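Local coordinates for protein POP2 (Saccharomyces cerevisiae, PDB 1UOC) that has 3'-exoribonuclease activity on poly(A) and is a probably catalytic subunit of the CCR4-NOT mRNA deadenylase, represented here by its RNase D domain, at residues T231-E235 with L236-R240; N201-Y204 with K205-E209; Q279-I282 with Y283-G287. One frame throughout, in Å; residues are numbered along the deposited sequence.

In the fold
All three contacts are local, each within one unbroken piece of chain, so they follow in series and none nests in or crosses another. From the N terminus, contact 2 comes first, directly after the edge strand 197-199, and lies along helix 200-207. Contact 1 follows, turning the chain off helix 229-235 into the loop before helix 247-264. Contact 3 is a bend in the tail beyond helix 247-264. Contacts 1 and 2 touch: L232 CD2 packs on Y204 CE1, and the E235 carboxylate comes up to Y204 and Q208. Contact 3 stays separate, its nearest atoms about 5 Å from contact 2 and about 15 Å from contact 1.

Contact 1 of 3, residues T231-E235 with L236-R240; sequences TLADE and LGLPR
D234 and R240 meet in a side-on, two-pronged salt bridge. R240 NE lies 2.5 Å from D234 OD1, and R240 NH2 lies 2.8 Å from D234 OD2. Each oxygen uses its syn lone pair, and the carboxylate and guanidinium planes are only 18° apart, which holds both groups flat against rotation. The arginine chain bends at chi2 (81°) and brings its head back to the last helical turn. Replacing D234 with an alanine would probably leave the R240 guanidinium without this anionic mate and free to swing away from the helix end.

Behind the ion pair, the backbone sets the path that makes it possible. L238 N gives A233 O a nearly straight hydrogen bond of 3.0 Å, while G237 N reaches D234 O at 2.6 Å from above the carbonyl plane. G237 has positive phi (76°), which reverses the chain after the helix. Apolar contacts line the same turn: A233 CB touches L238 CD1 at 4.1 Å, and L232 CD1 meets L236 CD1 at 4.0 Å. Helix 247-264 backs this side, with S257 against L232 and L238 and L253 against A233. Six-to-one and five-to-two backbone bonds and a glycine of positive phi define the Schellman motif that ends helix 229-235, and the A233-L238 contact accompanies it.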
# COMPACT_ATOMS: atom_id res chain seq x y z
N THR A 231 -6.66 -2.98 14.37
CA THR A 231 -7.17 -4.08 15.19
C THR A 231 -6.54 -5.39 14.77
O THR A 231 -6.34 -6.30 15.58
CB THR A 231 -8.74 -4.16 15.16
OG1 THR A 231 -9.16 -5.53 15.18
CG2 THR A 231 -9.30 -3.47 13.95
N LEU A 232 -6.19 -5.49 13.50
CA LEU A 232 -5.54 -6.70 13.01
C LEU A 232 -4.14 -6.77 13.61
O LEU A 232 -3.70 -7.81 14.09
CB LEU A 232 -5.47 -6.68 11.47
CG LEU A 232 -4.99 -7.92 10.70
CD1 LEU A 232 -3.61 -7.65 10.16
CD2 LEU A 232 -5.01 -9.16 11.56
N ALA A 233 -3.44 -5.63 13.59
CA ALA A 233 -2.09 -5.58 14.16
C ALA A 233 -2.11 -5.87 15.66
O ALA A 233 -1.20 -6.52 16.18
CB ALA A 233 -1.46 -4.21 13.89
N ASP A 234 -3.14 -5.41 16.36
CA ASP A 234 -3.23 -5.69 17.79
C ASP A 234 -3.38 -7.18 18.06
O ASP A 234 -2.65 -7.74 18.87
CB ASP A 234 -4.41 -4.95 18.43
CG ASP A 234 -4.18 -3.46 18.48
OD1 ASP A 234 -3.03 -3.04 18.70
OD2 ASP A 234 -5.17 -2.70 18.33
N GLU A 235 -4.32 -7.83 17.36
CA GLU A 235 -4.53 -9.26 17.55
C GLU A 235 -3.27 -10.07 17.29
O GLU A 235 -3.10 -11.16 17.83
CB GLU A 235 -5.63 -9.78 16.62
CG GLU A 235 -6.99 -9.15 16.83
CD GLU A 235 -8.08 -9.92 16.10
OE1 GLU A 235 -9.23 -9.43 16.05
OE2 GLU A 235 -7.79 -11.03 15.58
N LEU A 236 -2.38 -9.56 16.46
CA LEU A 236 -1.15 -10.27 16.18
C LEU A 236 -0.11 -9.89 17.23
O LEU A 236 1.00 -10.42 17.26
CB LEU A 236 -0.64 -9.94 14.78
CG LEU A 236 -1.44 -10.56 13.64
CD1 LEU A 236 -1.14 -9.84 12.33
CD2 LEU A 236 -1.10 -12.04 13.55
N GLY A 237 -0.50 -8.96 18.09
CA GLY A 237 0.37 -8.51 19.16
C GLY A 237 1.51 -7.59 18.77
O GLY A 237 2.61 -7.71 19.33
N LEU A 238 1.27 -6.67 17.84
CA LEU A 238 2.30 -5.72 17.43
C LEU A 238 2.13 -4.43 18.24
O LEU A 238 1.05 -3.84 18.25
CB LEU A 238 2.16 -5.40 15.94
CG LEU A 238 2.78 -6.39 14.96
CD1 LEU A 238 2.02 -6.33 13.65
CD2 LEU A 238 4.27 -6.08 14.76
N PRO A 239 3.20 -4.00 18.93
CA PRO A 239 3.14 -2.78 19.74
C PRO A 239 2.71 -1.57 18.92
O PRO A 239 3.02 -1.48 17.74
CB PRO A 239 4.57 -2.64 20.26
CG PRO A 239 4.99 -4.05 20.39
CD PRO A 239 4.49 -4.67 19.10
N ARG A 240 2.02 -0.64 19.55
CA ARG A 240 1.57 0.56 18.88
C ARG A 240 2.70 1.57 18.71
O ARG A 240 2.59 2.70 19.18
CB ARG A 240 0.44 1.24 19.66
CG ARG A 240 -0.95 1.01 19.10
CD ARG A 240 -1.50 -0.33 19.52
NE ARG A 240 -2.87 -0.55 19.05
CZ ARG A 240 -3.85 0.36 19.09
NH1 ARG A 240 -3.63 1.58 19.57
NH2 ARG A 240 -5.07 0.03 18.69

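Contact 2 of 3, residues N201-Y204 with K205-E209; sequences NLVY and KIIQE
Y204 and Q208 lie side by side, one turn apart, in an i to i+4 contact at the C-terminal part of helix 200-207. Evidence for the helical spacing comes from the backbone: K205 N bonds to N201 O, I206 N to L202 O, and Q208 N to Y204 O, the last at 2.6 Å.

The tyrosine can be followed outward from its root. Y204 CB sits beside the next peptide, 3.2 Å from K205 N. With CG anti to the backbone N (chi1 -177°), the ring is brought alongside the Q208 side chain. Q208 CB stands over one ring face, 4.1 Å from the Y204 centroid and 17° off the ring normal, a CH-pi contact displaced toward the rim. Farther out, Y204 CE1 makes the nearest ring contact, 3.4 Å from Q208 NE2, and Y204 CZ lies against Q208 CG. The glutamine chain bends at chi2, and its amide plane stands 86° from the ring plane, nearly perpendicular. At the tip, Q208 NE2 makes a weak hydrogen bond of 3.5 Å to Y204 OH.

Q208 is also the centre of an inverse gamma turn, and its carbonyl oxygen accepts a hydrogen bond from Y227 OH. The other end of the segment leads toward the active site: the side chain of N201 is about 9 Å from that of D166, a predicted ligand of the catalytic metal. On a different side of the helix, L202 CD2 touches two partners, K205 NZ at 3.3 Å and I206 CG2 at 3.7 Å.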
# COMPACT_ATOMS: atom_id res chain seq x y z
N ASN A 201 -6.98 -6.60 3.90
CA ASN A 201 -8.24 -6.25 4.54
C ASN A 201 -9.28 -7.33 4.22
O ASN A 201 -10.02 -7.79 5.09
CB ASN A 201 -8.69 -4.88 4.02
CG ASN A 201 -10.08 -4.51 4.49
OD1 ASN A 201 -11.07 -5.10 4.07
ND2 ASN A 201 -10.16 -3.52 5.38
N LEU A 202 -9.33 -7.72 2.96
CA LEU A 202 -10.26 -8.74 2.53
C LEU A 202 -9.92 -10.12 3.13
O LEU A 202 -10.80 -10.83 3.61
CB LEU A 202 -10.28 -8.77 1.01
CG LEU A 202 -11.17 -9.78 0.29
CD1 LEU A 202 -10.42 -11.08 0.18
CD2 LEU A 202 -12.49 -9.95 1.03
N VAL A 203 -8.64 -10.50 3.13
CA VAL A 203 -8.26 -11.79 3.69
C VAL A 203 -8.66 -11.87 5.16
O VAL A 203 -9.15 -12.90 5.63
CB VAL A 203 -6.72 -12.02 3.59
CG1 VAL A 203 -6.34 -13.32 4.29
CG2 VAL A 203 -6.29 -12.08 2.13
N TYR A 204 -8.45 -10.76 5.89
CA TYR A 204 -8.78 -10.69 7.30
C TYR A 204 -10.29 -10.65 7.51
O TYR A 204 -10.80 -11.32 8.41
CB TYR A 204 -8.12 -9.45 7.91
CG TYR A 204 -8.31 -9.28 9.41
CD1 TYR A 204 -8.01 -10.31 10.30
CD2 TYR A 204 -8.76 -8.07 9.93
CE1 TYR A 204 -8.16 -10.14 11.67
CE2 TYR A 204 -8.91 -7.88 11.31
CZ TYR A 204 -8.61 -8.92 12.17
OH TYR A 204 -8.76 -8.73 13.52
N LYS A 205 -11.00 -9.88 6.70
CA LYS A 205 -12.44 -9.80 6.85
C LYS A 205 -13.10 -11.16 6.76
O LYS A 205 -14.01 -11.46 7.51
CB LYS A 205 -13.09 -8.86 5.81
CG LYS A 205 -14.62 -8.85 5.92
CD LYS A 205 -15.29 -7.65 5.25
CE LYS A 205 -15.37 -7.78 3.74
NZ LYS A 205 -14.02 -7.88 3.12
N ILE A 206 -12.64 -12.01 5.84
CA ILE A 206 -13.26 -13.31 5.73
C ILE A 206 -12.77 -14.26 6.81
O ILE A 206 -13.43 -15.24 7.13
CB ILE A 206 -13.10 -13.93 4.31
CG1 ILE A 206 -11.84 -14.78 4.21
CG2 ILE A 206 -13.08 -12.83 3.26
CD1 ILE A 206 -11.84 -15.65 2.98
N ILE A 207 -11.60 -13.98 7.39
CA ILE A 207 -11.11 -14.83 8.47
C ILE A 207 -11.90 -14.40 9.69
O ILE A 207 -12.55 -15.21 10.36
CB ILE A 207 -9.61 -14.59 8.80
CG1 ILE A 207 -8.71 -15.23 7.74
CG2 ILE A 207 -9.29 -15.16 10.18
CD1 ILE A 207 -7.23 -15.02 8.01
N GLN A 208 -11.84 -13.11 9.97
CA GLN A 208 -12.54 -12.50 11.10
C GLN A 208 -13.99 -12.31 10.69
O GLN A 208 -14.54 -11.21 10.79
CB GLN A 208 -11.90 -11.15 11.45
CG GLN A 208 -11.66 -10.93 12.94
CD GLN A 208 -11.04 -12.15 13.61
OE1 GLN A 208 -11.71 -13.15 13.83
NE2 GLN A 208 -9.75 -12.06 13.93
N GLU A 209 -14.59 -13.40 10.22
CA GLU A 209 -15.97 -13.44 9.77
C GLU A 209 -16.34 -14.92 9.81
O GLU A 209 -17.51 -15.30 9.73
CB GLU A 209 -16.07 -12.90 8.34
CG GLU A 209 -17.42 -12.31 7.94
CD GLU A 209 -17.34 -11.50 6.65
OE1 GLU A 209 -17.05 -12.08 5.58
OE2 GLU A 209 -17.56 -10.27 6.71

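Contact 3 of 3, residues Q279-I282 with Y283-G287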
# COMPACT_ATOMS: atom_id res chain seq x y z
N GLN A 279 -6.30 -14.31 -4.30
CA GLN A 279 -5.28 -13.54 -5.01
C GLN A 279 -6.03 -12.72 -6.05
O GLN A 279 -7.02 -13.18 -6.62
CB GLN A 279 -4.29 -14.49 -5.71
CG GLN A 279 -3.12 -13.81 -6.40
CD GLN A 279 -3.53 -13.10 -7.67
OE1 GLN A 279 -3.24 -11.91 -7.85
NE2 GLN A 279 -4.19 -13.82 -8.57
N GLY A 280 -5.56 -11.50 -6.29
CA GLY A 280 -6.17 -10.63 -7.29
C GLY A 280 -7.58 -10.15 -7.06
O GLY A 280 -8.14 -9.43 -7.89
N VAL A 281 -8.17 -10.51 -5.92
CA VAL A 281 -9.54 -10.10 -5.63
C VAL A 281 -9.59 -8.72 -5.01
O VAL A 281 -9.02 -8.48 -3.95
CB VAL A 281 -10.24 -11.12 -4.69
CG1 VAL A 281 -11.63 -10.64 -4.35
CG2 VAL A 281 -10.31 -12.48 -5.37
N ILE A 282 -10.29 -7.82 -5.69
CA ILE A 282 -10.45 -6.44 -5.25
C ILE A 282 -11.85 -6.25 -4.66
O ILE A 282 -12.01 -5.91 -3.49
CB ILE A 282 -10.37 -5.46 -6.44
CG1 ILE A 282 -9.06 -5.64 -7.19
CG2 ILE A 282 -10.52 -4.04 -5.94
CD1 ILE A 282 -8.99 -4.80 -8.46
N TYR A 283 -12.84 -6.49 -5.51
CA TYR A 283 -14.25 -6.30 -5.18
C TYR A 283 -15.06 -7.53 -4.80
O TYR A 283 -16.29 -7.53 -4.95
CB TYR A 283 -14.94 -5.59 -6.36
CG TYR A 283 -14.52 -4.14 -6.52
CD1 TYR A 283 -13.97 -3.68 -7.72
CD2 TYR A 283 -14.70 -3.23 -5.49
CE1 TYR A 283 -13.60 -2.34 -7.87
CE2 TYR A 283 -14.34 -1.90 -5.62
CZ TYR A 283 -13.79 -1.45 -6.81
OH TYR A 283 -13.45 -0.12 -6.93
N GLY A 284 -14.41 -8.57 -4.29
CA GLY A 284 -15.15 -9.76 -3.91
C GLY A 284 -14.94 -10.92 -4.86
O GLY A 284 -14.78 -10.75 -6.06
N ILE A 285 -14.94 -12.12 -4.30
CA ILE A 285 -14.74 -13.33 -5.09
C ILE A 285 -15.93 -13.54 -6.03
O ILE A 285 -17.04 -13.10 -5.74
CB ILE A 285 -14.54 -14.54 -4.13
CG1 ILE A 285 -13.52 -15.52 -4.70
CG2 ILE A 285 -15.87 -15.23 -3.85
CD1 ILE A 285 -12.81 -16.34 -3.64
N ASP A 286 -15.69 -14.18 -7.17
CA ASP A 286 -16.77 -14.43 -8.12
C ASP A 286 -17.90 -15.17 -7.40
O ASP A 286 -17.68 -16.23 -6.81
CB ASP A 286 -16.26 -15.29 -9.28
CG ASP A 286 -16.82 -14.85 -10.62
OD1 ASP A 286 -17.85 -14.14 -10.63
OD2 ASP A 286 -16.23 -15.21 -11.66
N GLY A 287 -19.10 -14.60 -7.43
CA GLY A 287 -20.24 -15.24 -6.77
C GLY A 287 -20.72 -14.52 -5.52
O GLY A 287 -21.81 -14.81 -5.00
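Between V281 and G284 the chain turns back on itself, their CA atoms 5.9 Å apart with I282 and Y283 at the corner, a separation that meets the distance definition of a beta turn. No backbone hydrogen bond closes it, and the contact between its two halves rests on side chains.

At the corner, I282 CG2 lies over the middle of the Y283 ring face. The methyl is 3.9 Å from the Y283 centroid and 11° off the ring normal, a CH-pi contact between sequence neighbours. It gets there because CG2, not the longer CG1 branch, is the arm of I282 anti to its own nitrogen. The tyrosine ring meets it with CG anti to the carbonyl carbon (chi1 -70°), where CD1 and CE1 both come near the methyl.

V281 points toward the second half of the bend. Its CG1 methyl rests against the backbone of the glycine, 3.4 Å from G284 C, and the same methyl lies 3.6 Å from I285 N. The other branch gives a looser apolar touch, V281 CG2 to I285 CG1 at 4.5 Å. G284 has a phi of 107°, at which a side chain would jam against the carbonyl O of Y283.

The two corner residues place this C-terminal bend among neighbouring elements. I282 packs on F186 and V190 of helix 183-193 and on F197 of the edge strand 197-199, while Y283 touches K183 and E187 of helix 183-193 and V62, H65 and Y66 of helix 61-73.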